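Local coordinates for conserved protein with 2 CBS domains (Pyrobaculum aerophilum, PDB 2RIH) that binds AMP through a pair of CBS domains and probably acts as a nucleotide-sensing module, at residues A[15-27]-A[30-44]. Numbering follows the deposited sequence. Where two conformers were deposited one is given.
With SO4 (sulfate ion), chain H; SO4 (sulfate ion), chain D.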
ATOM      1  N   PRO A  15      15.335  -4.663  -5.660  1.00 25.50           N
ATOM      2  CA  PRO A  15      14.350  -5.013  -4.658  1.00 25.60           C
ATOM      3  C   PRO A  15      14.969  -5.074  -3.271  1.00 24.57           C
ATOM      4  O   PRO A  15      16.177  -5.291  -3.134  1.00 24.51           O
ATOM      5  CB  PRO A  15      13.877  -6.401  -5.102  1.00 25.17           C
ATOM      6  CG  PRO A  15      15.001  -6.954  -5.850  1.00 25.51           C
ATOM      7  CD  PRO A  15      15.644  -5.794  -6.546  1.00 24.47           C
ATOM      8  N   VAL A  16      14.140  -4.849  -2.259  1.00 24.79           N
ATOM      9  CA  VAL A  16      14.545  -5.046  -0.885  1.00 24.77           C
ATOM     10  C   VAL A  16      14.486  -6.545  -0.596  1.00 26.22           C
ATOM     11  O   VAL A  16      13.416  -7.163  -0.653  1.00 24.31           O
ATOM     12  CB  VAL A  16      13.630  -4.289   0.102  1.00 23.19           C
ATOM     13  CG1 VAL A  16      13.940  -4.688   1.532  1.00 21.99           C
ATOM     14  CG2 VAL A  16      13.790  -2.800  -0.078  1.00 23.04           C
ATOM     15  N   SER A  17      15.641  -7.142  -0.335  1.00 24.86           N
ATOM     16  CA  SER A  17      15.678  -8.538   0.054  1.00 25.78           C
ATOM     17  C   SER A  17      16.530  -8.708   1.299  1.00 24.74           C
ATOM     18  O   SER A  17      17.509  -7.999   1.491  1.00 24.93           O
ATOM     19  CB  SER A  17      16.190  -9.428  -1.083  1.00 25.25           C
ATOM     20  OG  SER A  17      17.543  -9.153  -1.383  1.00 26.76           O
ATOM     21  N   LEU A  18      16.119  -9.648   2.142  1.00 24.07           N
ATOM     22  CA  LEU A  18      16.832  -9.984   3.353  1.00 24.83           C
ATOM     23  C   LEU A  18      16.870 -11.508   3.448  1.00 25.02           C
ATOM     24  O   LEU A  18      16.005 -12.182   2.886  1.00 20.85           O
ATOM     25  CB  LEU A  18      16.134  -9.390   4.583  1.00 25.41           C
ATOM     26  CG  LEU A  18      16.058  -7.864   4.719  1.00 25.75           C
ATOM     27  CD1 LEU A  18      14.836  -7.284   3.984  1.00 25.47           C
ATOM     28  CD2 LEU A  18      16.021  -7.478   6.180  1.00 25.93           C
ATOM     29  N   PRO A  19      17.886 -12.063   4.130  1.00 26.49           N
ATOM     30  CA  PRO A  19      17.839 -13.511   4.338  1.00 27.46           C
ATOM     31  C   PRO A  19      16.617 -13.931   5.161  1.00 27.60           C
ATOM     32  O   PRO A  19      16.071 -13.136   5.938  1.00 25.33           O
ATOM     33  CB  PRO A  19      19.151 -13.826   5.066  1.00 27.80           C
ATOM     34  CG  PRO A  19      19.665 -12.527   5.570  1.00 28.44           C
ATOM     35  CD  PRO A  19      19.096 -11.447   4.700  1.00 28.52           C
ATOM     36  N   GLU A  20      16.197 -15.175   4.963  1.00 28.22           N
ATOM     37  CA  GLU A  20      15.018 -15.743   5.619  1.00 27.90           C
ATOM     38  C   GLU A  20      15.035 -15.733   7.154  1.00 27.89           C
ATOM     39  O   GLU A  20      13.992 -15.933   7.775  1.00 29.37           O
ATOM     40  CB  GLU A  20      14.785 -17.175   5.118  1.00 29.32           C
ATOM     41  CG  GLU A  20      15.956 -18.139   5.316  1.00 30.31           C
ATOM     42  CD  GLU A  20      15.610 -19.550   4.892  1.00 29.55           C
ATOM     43  OE1 GLU A  20      16.349 -20.130   4.083  1.00 29.33           O
ATOM     44  OE2 GLU A  20      14.584 -20.077   5.359  1.00 32.82           O
ATOM     45  N   THR A  21      16.210 -15.515   7.745  1.00 27.95           N
ATOM     46  CA  THR A  21      16.389 -15.418   9.200  1.00 27.62           C
ATOM     47  C   THR A  21      16.153 -14.005   9.747  1.00 28.50           C
ATOM     48  O   THR A  21      16.236 -13.785  10.960  1.00 28.33           O
ATOM     49  CB  THR A  21      17.832 -15.813   9.588  1.00 27.73           C
ATOM     50  OG1 THR A  21      18.750 -15.119   8.735  1.00 28.98           O
ATOM     51  CG2 THR A  21      18.053 -17.315   9.442  1.00 27.16           C
ATOM     52  N   ALA A  22      15.876 -13.049   8.857  1.00 27.12           N
ATOM     53  CA  ALA A  22      15.663 -11.655   9.252  1.00 26.18           C
ATOM     54  C   ALA A  22      14.589 -11.499  10.335  1.00 25.75           C
ATOM     55  O   ALA A  22      13.617 -12.262  10.398  1.00 23.53           O
ATOM     56  CB  ALA A  22      15.295 -10.806   8.023  1.00 26.31           C
ATOM     57  N   THR A  23      14.765 -10.494  11.185  1.00 25.16           N
ATOM     58  CA  THR A  23      13.754 -10.173  12.176  1.00 24.79           C
ATOM     59  C   THR A  23      12.731  -9.248  11.540  1.00 22.99           C
ATOM     60  O   THR A  23      12.968  -8.689  10.474  1.00 22.68           O
ATOM     61  CB  THR A  23      14.345  -9.496  13.422  1.00 25.48           C
ATOM     62  OG1 THR A  23      14.826  -8.186  13.085  1.00 25.63           O
ATOM     63  CG2 THR A  23      15.466 -10.353  14.019  1.00 23.74           C
ATOM     64  N   ILE A  24      11.606  -9.081  12.218  1.00 21.44           N
ATOM     65  CA  ILE A  24      10.546  -8.199  11.749  1.00 22.62           C
ATOM     66  C   ILE A  24      11.017  -6.747  11.630  1.00 20.97           C
ATOM     67  O   ILE A  24      10.700  -6.072  10.653  1.00 17.64           O
ATOM     68  CB  ILE A  24       9.298  -8.260  12.672  1.00 21.50           C
ATOM     69  CG1 ILE A  24       8.671  -9.664  12.630  1.00 20.15           C
ATOM     70  CG2 ILE A  24       8.287  -7.171  12.262  1.00 21.78           C
ATOM     71  CD1 ILE A  24       7.612  -9.874  13.658  1.00 18.81           C
ATOM     72  N   ARG A  25      11.755  -6.270  12.626  1.00 22.43           N
ATOM     73  CA  ARG A  25      12.242  -4.892  12.613  1.00 24.97           C
ATOM     74  C   ARG A  25      13.340  -4.671  11.573  1.00 24.12           C
ATOM     75  O   ARG A  25      13.475  -3.564  11.050  1.00 24.07           O
ATOM     76  CB  ARG A  25      12.753  -4.459  13.998  1.00 26.63           C
ATOM     77  CG  ARG A  25      12.753  -2.936  14.171  1.00 26.12           C
ATOM     78  CD  ARG A  25      13.195  -2.486  15.544  1.00 27.16           C
ATOM     79  NE  ARG A  25      12.511  -3.185  16.630  1.00 26.47           N
ATOM     80  CZ  ARG A  25      11.368  -2.816  17.211  1.00 27.61           C
ATOM     81  NH1 ARG A  25      10.709  -1.734  16.823  1.00 26.61           N
ATOM     82  NH2 ARG A  25      10.873  -3.547  18.201  1.00 27.99           N
ATOM     83  N   GLU A  26      14.135  -5.705  11.293  1.00 23.26           N
ATOM     84  CA  GLU A  26      15.142  -5.622  10.233  1.00 24.69           C
ATOM     85  C   GLU A  26      14.468  -5.373   8.889  1.00 23.75           C
ATOM     86  O   GLU A  26      14.914  -4.513   8.121  1.00 22.92           O
ATOM     87  CB  GLU A  26      16.015  -6.880  10.180  1.00 25.24           C
ATOM     88  CG  GLU A  26      17.077  -6.912  11.270  1.00 26.69           C
ATOM     89  CD  GLU A  26      17.729  -8.271  11.436  1.00 27.52           C
ATOM     90  OE1 GLU A  26      17.308  -9.235  10.768  1.00 28.30           O
ATOM     91  OE2 GLU A  26      18.670  -8.377  12.248  1.00 29.50           O
ATOM     92  N   VAL A  27      13.389  -6.113   8.623  1.00 21.22           N
ATOM     93  CA  VAL A  27      12.594  -5.922   7.410  1.00 22.70           C
ATOM     94  C   VAL A  27      12.013  -4.511   7.356  1.00 22.08           C
ATOM     95  O   VAL A  27      12.123  -3.829   6.340  1.00 22.28           O
ATOM     96  CB  VAL A  27      11.441  -6.950   7.305  1.00 22.81           C
ATOM     97  CG1 VAL A  27      10.475  -6.577   6.146  1.00 20.05           C
ATOM     98  CG2 VAL A  27      12.004  -8.359   7.146  1.00 22.86           C
ATOM     99  N   GLU A  30      14.737  -1.858   6.519  1.00 22.62           N
ATOM    100  CA  GLU A  30      15.136  -1.840   5.116  1.00 23.98           C
ATOM    101  C   GLU A  30      14.048  -1.273   4.211  1.00 22.73           C
ATOM    102  O   GLU A  30      14.342  -0.521   3.286  1.00 22.46           O
ATOM    103  CB  GLU A  30      15.558  -3.230   4.645  1.00 23.35           C
ATOM    104  CG  GLU A  30      16.767  -3.784   5.367  1.00 26.50           C
ATOM    105  CD  GLU A  30      17.946  -2.833   5.397  1.00 27.73           C
ATOM    106  OE1 GLU A  30      18.526  -2.645   6.486  1.00 29.74           O
ATOM    107  OE2 GLU A  30      18.291  -2.279   4.339  1.00 29.61           O
ATOM    108  N   LEU A  31      12.797  -1.624   4.486  1.00 23.72           N
ATOM    109  CA  LEU A  31      11.664  -1.066   3.740  1.00 22.50           C
ATOM    110  C   LEU A  31      11.531   0.450   3.945  1.00 23.42           C
ATOM    111  O   LEU A  31      11.309   1.196   2.986  1.00 21.40           O
ATOM    112  CB  LEU A  31      10.361  -1.751   4.146  1.00 23.15           C
ATOM    113  CG  LEU A  31      10.117  -3.185   3.660  1.00 22.12           C
ATOM    114  CD1 LEU A  31       8.774  -3.659   4.201  1.00 19.82           C
ATOM    115  CD2 LEU A  31      10.173  -3.277   2.130  1.00 17.49           C
ATOM    116  N   ALA A  32      11.654   0.897   5.193  1.00 24.23           N
ATOM    117  CA  ALA A  32      11.575   2.324   5.522  1.00 26.55           C
ATOM    118  C   ALA A  32      12.655   3.117   4.783  1.00 26.60           C
ATOM    119  O   ALA A  32      12.378   4.163   4.204  1.00 25.87           O
ATOM    120  CB  ALA A  32      11.710   2.537   7.037  1.00 26.19           C
ATOM    121  N   LYS A  33      13.878   2.590   4.823  1.00 27.11           N
ATOM    122  CA  LYS A  33      15.051   3.157   4.146  1.00 28.69           C
ATOM    123  C   LYS A  33      14.881   3.313   2.626  1.00 28.40           C
ATOM    124  O   LYS A  33      15.201   4.357   2.057  1.00 28.31           O
ATOM    125  CB  LYS A  33      16.249   2.254   4.461  1.00 30.34           C
ATOM    126  CG  LYS A  33      17.543   2.512   3.705  1.00 32.85           C
ATOM    127  CD  LYS A  33      18.620   1.598   4.288  1.00 33.95           C
ATOM    128  CE  LYS A  33      19.614   1.108   3.259  1.00 36.07           C
ATOM    129  NZ  LYS A  33      20.320  -0.117   3.771  1.00 37.10           N
ATOM    130  N   ASN A  34      14.367   2.271   1.983  1.00 27.24           N
ATOM    131  CA  ASN A  34      14.183   2.259   0.533  1.00 26.82           C
ATOM    132  C   ASN A  34      12.858   2.849   0.055  1.00 26.53           C
ATOM    133  O   ASN A  34      12.643   3.001  -1.155  1.00 25.74           O
ATOM    134  CB  ASN A  34      14.375   0.835   0.015  1.00 26.86           C
ATOM    135  CG  ASN A  34      15.820   0.404   0.078  1.00 29.48           C
ATOM    136  OD1 ASN A  34      16.596   0.680  -0.841  1.00 32.37           O
ATOM    137  ND2 ASN A  34      16.202  -0.246   1.171  1.00 25.93           N
ATOM    138  N   ARG A  35      11.989   3.191   1.007  1.00 26.75           N
ATOM    139  CA  ARG A  35      10.693   3.819   0.735  1.00 27.02           C
ATOM    140  C   ARG A  35       9.820   2.979  -0.189  1.00 25.76           C
ATOM    141  O   ARG A  35       9.220   3.489  -1.142  1.00 23.03           O
ATOM    142  CB  ARG A  35      10.883   5.242   0.179  1.00 30.85           C
ATOM    143  CG  ARG A  35      11.846   6.081   1.004  1.00 31.34           C
ATOM    144  CD  ARG A  35      11.380   7.517   1.208  1.00 33.43           C
ATOM    145  NE  ARG A  35      11.956   8.055   2.446  1.00 35.34           N
ATOM    146  CZ  ARG A  35      11.332   8.856   3.307  1.00 35.61           C
ATOM    147  NH1 ARG A  35      10.068   9.238   3.116  1.00 37.41           N
ATOM    148  NH2 ARG A  35      11.974   9.266   4.393  1.00 36.03           N
ATOM    149  N   VAL A  36       9.771   1.678   0.099  1.00 24.34           N
ATOM    150  CA  VAL A  36       8.925   0.736  -0.628  1.00 23.86           C
ATOM    151  C   VAL A  36       8.219  -0.136   0.405  1.00 21.67           C
ATOM    152  O   VAL A  36       8.553  -0.090   1.587  1.00 20.78           O
ATOM    153  CB  VAL A  36       9.712  -0.114  -1.656  1.00 24.31           C
ATOM    154  CG1 VAL A  36      10.249   0.785  -2.777  1.00 25.28           C
ATOM    155  CG2 VAL A  36      10.847  -0.925  -0.977  1.00 22.33           C
ATOM    156  N   GLY A  37       7.248  -0.920  -0.041  1.00 21.19           N
ATOM    157  CA  GLY A  37       6.350  -1.613   0.879  1.00 23.54           C
ATOM    158  C   GLY A  37       6.426  -3.119   0.935  1.00 21.97           C
ATOM    159  O   GLY A  37       5.717  -3.727   1.736  1.00 23.05           O
ATOM    160  N   LEU A  38       7.255  -3.730   0.090  1.00 24.27           N
ATOM    161  CA  LEU A  38       7.427  -5.184   0.110  1.00 23.62           C
ATOM    162  C   LEU A  38       8.888  -5.617   0.081  1.00 23.44           C
ATOM    163  O   LEU A  38       9.667  -5.170  -0.773  1.00 24.26           O
ATOM    164  CB  LEU A  38       6.661  -5.857  -1.035  1.00 25.02           C
ATOM    165  CG  LEU A  38       6.602  -7.385  -0.930  1.00 24.44           C
ATOM    166  CD1 LEU A  38       5.171  -7.887  -0.813  1.00 26.54           C
ATOM    167  CD2 LEU A  38       7.340  -8.062  -2.083  1.00 27.92           C
ATOM    168  N   ALA A  39       9.232  -6.481   1.043  1.00 21.37           N
ATOM    169  CA  ALA A  39      10.533  -7.109   1.144  1.00 21.69           C
ATOM    170  C   ALA A  39      10.452  -8.587   0.732  1.00 20.53           C
ATOM    171  O   ALA A  39       9.479  -9.282   1.033  1.00 18.65           O
ATOM    172  CB  ALA A  39      11.073  -6.991   2.586  1.00 22.44           C
ATOM    173  N   VAL A  40      11.482  -9.062   0.045  1.00 20.56           N
ATOM    174  CA  VAL A  40      11.594 -10.471  -0.303  1.00 22.86           C
ATOM    175  C   VAL A  40      12.573 -11.161   0.651  1.00 22.84           C
ATOM    176  O   VAL A  40      13.686 -10.690   0.851  1.00 23.23           O
ATOM    177  CB  VAL A  40      12.064 -10.656  -1.768  1.00 23.40           C
ATOM    178  CG1 VAL A  40      12.293 -12.137  -2.095  1.00 21.33           C
ATOM    179  CG2 VAL A  40      11.058 -10.049  -2.731  1.00 21.49           C
ATOM    180  N   LEU A  41      12.142 -12.262   1.257  1.00 24.93           N
ATOM    181  CA  LEU A  41      13.037 -13.079   2.079  1.00 23.93           C
ATOM    182  C   LEU A  41      13.622 -14.141   1.163  1.00 24.71           C
ATOM    183  O   LEU A  41      12.890 -14.779   0.409  1.00 21.53           O
ATOM    184  CB  LEU A  41      12.316 -13.697   3.278  1.00 24.07           C
ATOM    185  CG  LEU A  41      11.734 -12.750   4.345  1.00 23.50           C
ATOM    186  CD1 LEU A  41      11.328 -13.547   5.591  1.00 21.74           C
ATOM    187  CD2 LEU A  41      12.683 -11.612   4.741  1.00 24.77           C
ATOM    188  N   THR A  42      14.947 -14.284   1.185  1.00 24.94           N
ATOM    189  CA  THR A  42      15.637 -15.189   0.272  1.00 27.03           C
ATOM    190  C   THR A  42      16.236 -16.381   1.014  1.00 28.20           C
ATOM    191  O   THR A  42      16.482 -16.325   2.224  1.00 27.41           O
ATOM    192  CB  THR A  42      16.746 -14.458  -0.536  1.00 26.72           C
ATOM    193  OG1 THR A  42      17.686 -13.863   0.363  1.00 26.21           O
ATOM    194  CG2 THR A  42      16.134 -13.364  -1.417  1.00 23.98           C
ATOM    195  N   ALA A  43      16.449 -17.459   0.266  1.00 29.64           N
ATOM    196  CA  ALA A  43      16.991 -18.692   0.809  1.00 32.74           C
ATOM    197  C   ALA A  43      18.377 -18.439   1.400  1.00 33.18           C
ATOM    198  O   ALA A  43      19.202 -17.743   0.803  1.00 31.72           O
ATOM    199  CB  ALA A  43      17.059 -19.765  -0.276  1.00 30.92           C
ATOM    200  N   ARG A  44      18.609 -18.997   2.583  1.00 34.12           N
ATOM    201  CA  ARG A  44      19.888 -18.850   3.266  0.50 35.87           C
ATOM    202  C   ARG A  44      21.066 -19.235   2.359  1.00 36.30           C
ATOM    203  O   ARG A  44      22.091 -18.545   2.338  1.00 37.15           O
ATOM    204  CB  ARG A  44      19.887 -19.661   4.572  0.50 36.64           C
ATOM    205  CG  ARG A  44      19.683 -21.166   4.404  0.50 37.53           C
ATOM    206  CD  ARG A  44      18.985 -21.805   5.611  0.50 37.83           C
ATOM    207  NE  ARG A  44      19.580 -21.402   6.891  0.50 38.32           N
ATOM    208  CZ  ARG A  44      18.962 -20.723   7.861  0.50 38.54           C
ATOM    209  NH1 ARG A  44      17.689 -20.349   7.752  0.50 38.35           N
ATOM    210  NH2 ARG A  44      19.629 -20.424   8.973  0.50 38.82           N
TER
HETATM  211  S   SO4 H 141       7.252   7.148   1.632  1.00 55.65           S
HETATM  212  O1  SO4 H 141       6.403   7.539   2.761  1.00 57.04           O
HETATM  213  O2  SO4 H 141       6.460   6.551   0.559  1.00 55.84           O
HETATM  214  O3  SO4 H 141       7.920   8.335   1.103  1.00 56.10           O
HETATM  215  O4  SO4 H 141       8.229   6.171   2.093  1.00 55.07           O
HETATM  216  S   SO4 D 140       5.290   0.911  -2.945  1.00 28.55           S
HETATM  217  O1  SO4 D 140       3.899   0.784  -3.340  1.00 27.97           O
HETATM  218  O2  SO4 D 140       6.107   1.163  -4.125  1.00 33.64           O
HETATM  219  O3  SO4 D 140       5.449   2.034  -2.046  1.00 29.03           O
HETATM  220  O4  SO4 D 140       5.732  -0.303  -2.289  1.00 28.79           O
HETATM  221  O   HOH W   1      11.339  -4.534  -2.707  1.00 22.17           O
HETATM  222  O   HOH W   2      18.940 -11.375   0.483  1.00 33.30           O
HETATM  223  O   HOH W   3      17.708  -3.982   8.569  1.00 32.02           O
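The E20 carboxylate extends the pairing of strands 16-19 and 38-43 past the last backbone bond. Its OE1 accepts R44 N at 2.9 Å through the anti lone pair. The R44 guanidinium comes near E20 in one of two conformers, a long and doubtful pairing. The E20 CG sits between backbone N and carbonyl carbon (chi1 57°), and the extended chain beyond it carries the carboxylate to R44 N. With an alanine here, R44 N would probably lose the side-chain acceptor that continues the strand pairing. E20 N also donates to T42 O.

The strands run parallel. V40 N meets V16 O at 2.8 Å, L18 N meets V40 O, and T42 N meets L18 O. One water joins V16 N to L38 O, and a second joins S17 OG to T42 OG1.

V16 packs under the helix. CG1, opposite the backbone N (chi1 171°), touches E30 CB and A39 CB, both at 3.8 Å. CG2 meets V36 CG2 at 3.6 Å and the N34 side chain. V27 CG1 presses on A39 CB at 3.6 Å, while V27 CG2 meets L41 CD2. T23 and E26 form a capping box at the helix start.

This is the right-handed beta-alpha-beta unit of the first CBS domain. V16, G37 and L38 belong to an AMP site; no AMP is bound here, and G37 N donates a hydrogen bond to a sulfate. Helix 24-34 covers one face, strand 50-55 pairs with 38-43, and V40 packs on strands 103-107 and 113-118.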